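Local coordinates for Hia (Haemophilus influenzae, PDB 1S7M), which mediates adhesion to host cells as a homotrimeric autotransporter, this piece being a binding domain of the much longer outer-membrane protein, at the interface of chains A and B. Residues are numbered along the deposited sequence; one frame, centred on the assembly and turned at random. Chains: chain A/B, Hia.

The interface of chains A and B. Residues chain A 107, 110, 135-136; chain B 58, 85, 87, 112-114.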
loop_
_atom_site.group_PDB
_atom_site.type_symbol
_atom_site.label_atom_id
_atom_site.label_comp_id
_atom_site.label_asym_id
_atom_site.label_seq_id
_atom_site.Cartn_x
_atom_site.Cartn_y
_atom_site.Cartn_z
ATOM N N VAL A 107 0.169 2.778 -8.903
ATOM C CA VAL A 107 -0.310 1.410 -8.859
ATOM C C VAL A 107 0.900 0.464 -8.920
ATOM O O VAL A 107 0.952 -0.574 -8.265
ATOM C CB VAL A 107 -1.256 1.133 -10.059
ATOM C CG1 VAL A 107 -1.614 -0.373 -10.116
ATOM C CG2 VAL A 107 -2.523 1.989 -9.918
ATOM N N LEU A 110 2.316 -0.054 -5.571
ATOM C CA LEU A 110 1.465 -0.972 -4.829
ATOM C C LEU A 110 1.696 -2.425 -5.205
ATOM O O LEU A 110 1.604 -3.313 -4.352
ATOM C CB LEU A 110 -0.025 -0.664 -5.069
ATOM C CG LEU A 110 -0.596 0.681 -4.643
ATOM C CD1 LEU A 110 -2.102 0.508 -4.374
ATOM C CD2 LEU A 110 0.106 1.189 -3.386
ATOM N N ASN A 135 -0.046 -8.250 -1.823
ATOM C CA ASN A 135 -1.479 -8.075 -1.734
ATOM C C ASN A 135 -2.175 -9.303 -2.345
ATOM O O ASN A 135 -1.727 -9.824 -3.358
ATOM C CB ASN A 135 -1.864 -6.804 -2.485
ATOM C CG ASN A 135 -3.333 -6.578 -2.512
ATOM O OD1 ASN A 135 -3.969 -6.384 -1.472
ATOM N ND2 ASN A 135 -3.903 -6.603 -3.706
ATOM N N ALA A 136 -3.250 -9.745 -1.693
ATOM C CA ALA A 136 -4.073 -10.877 -2.128
ATOM C C ALA A 136 -3.362 -12.242 -2.175
ATOM O O ALA A 136 -3.791 -13.148 -2.903
ATOM C CB ALA A 136 -4.738 -10.564 -3.479
ATOM N N PHE B 58 -11.902 -7.392 -5.366
ATOM C CA PHE B 58 -12.285 -8.729 -5.754
ATOM C C PHE B 58 -13.736 -8.963 -5.356
ATOM O O PHE B 58 -14.155 -8.612 -4.243
ATOM C CB PHE B 58 -11.381 -9.753 -5.076
ATOM C CG PHE B 58 -10.049 -9.902 -5.743
ATOM C CD1 PHE B 58 -8.870 -9.601 -5.058
ATOM C CD2 PHE B 58 -9.971 -10.346 -7.056
ATOM C CE1 PHE B 58 -7.627 -9.744 -5.674
ATOM C CE2 PHE B 58 -8.739 -10.494 -7.679
ATOM C CZ PHE B 58 -7.553 -10.189 -6.973
ATOM N N THR B 85 -8.188 -5.368 -2.768
ATOM C CA THR B 85 -7.908 -4.686 -4.022
ATOM C C THR B 85 -7.418 -5.697 -5.052
ATOM O O THR B 85 -6.651 -6.596 -4.725
ATOM C CB THR B 85 -6.829 -3.567 -3.839
ATOM O OG1 THR B 85 -7.325 -2.569 -2.943
ATOM C CG2 THR B 85 -6.515 -2.901 -5.155
ATOM N N LEU B 87 -5.165 -6.062 -7.945
ATOM C CA LEU B 87 -4.066 -5.403 -8.637
ATOM C C LEU B 87 -3.715 -6.032 -9.990
ATOM O O LEU B 87 -2.794 -5.577 -10.668
ATOM C CB LEU B 87 -2.824 -5.382 -7.729
ATOM C CG LEU B 87 -2.819 -4.474 -6.484
ATOM C CD1 LEU B 87 -1.489 -4.616 -5.740
ATOM C CD2 LEU B 87 -3.018 -3.016 -6.904
ATOM N N GLY B 112 -8.187 -1.468 0.474
ATOM C CA GLY B 112 -8.457 -2.854 0.114
ATOM C C GLY B 112 -7.223 -3.756 0.072
ATOM O O GLY B 112 -7.320 -4.933 -0.282
ATOM N N LEU B 113 -6.051 -3.215 0.412
ATOM C CA LEU B 113 -4.826 -4.015 0.419
ATOM C C LEU B 113 -4.821 -4.939 1.646
ATOM O O LEU B 113 -5.230 -4.555 2.736
ATOM C CB LEU B 113 -3.604 -3.100 0.488
ATOM C CG LEU B 113 -2.767 -2.727 -0.733
ATOM C CD1 LEU B 113 -3.544 -2.825 -2.023
ATOM C CD2 LEU B 113 -2.191 -1.340 -0.500
ATOM N N GLY B 114 -4.342 -6.158 1.462
ATOM C CA GLY B 114 -4.279 -7.091 2.573
ATOM C C GLY B 114 -3.962 -8.495 2.100
ATOM O O GLY B 114 -3.975 -8.786 0.900
#
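A:Ala136 and B:Gly114 meet through their backbones at this subunit interface of the trimeric autotransporter adhesin: A:Ala136 N donates to B:Gly114 O at 2.9 Å, with 167° at the hydrogen. A:Ala136 sits in the loop between strands 129-134 and 138-143, with positive phi, while B:Gly114 begins strand 114-119; both fall in the segment that matches the Trp-ring family. A:Asn135 hides 67 Å² of its own surface against chain B and uses both ends of its amide. Its OD1 accepts from B:Gly114 N at 3.0 Å, the donor lying in the carbonyl plane; together with the bond from A:Ala136 N, this engages B:Gly114 through both N and O. On the other end, A:Asn135 ND2 gives a hydrogen to the backbone carbonyl B:Thr85 O at 2.9 Å. That oxygen lies close to the plane of the amide, yet the nitrogen stands 41° above the plane of the B:Thr85 carbonyl. Two such bonds at opposite ends should fix the amide's rotation and favour the modelled assignment of O and N. With CG anti to the backbone N (chi1 177°), the amide extends into chain B. Around it, B:Leu113 crosses at about a right angle, its CD1 3.8 Å from A:Asn135 CG, and B:Leu87 brings CD1 to 3.9 Å from A:Asn135 CB. B:Leu87 CD1 also lies 3.6 Å from the backbone oxygen A:Leu110 O, in helix 107-111. Beyond A:Asn135, A:Ala136 CB touches the ring of B:Phe58 at CE1, 3.7 Å apart.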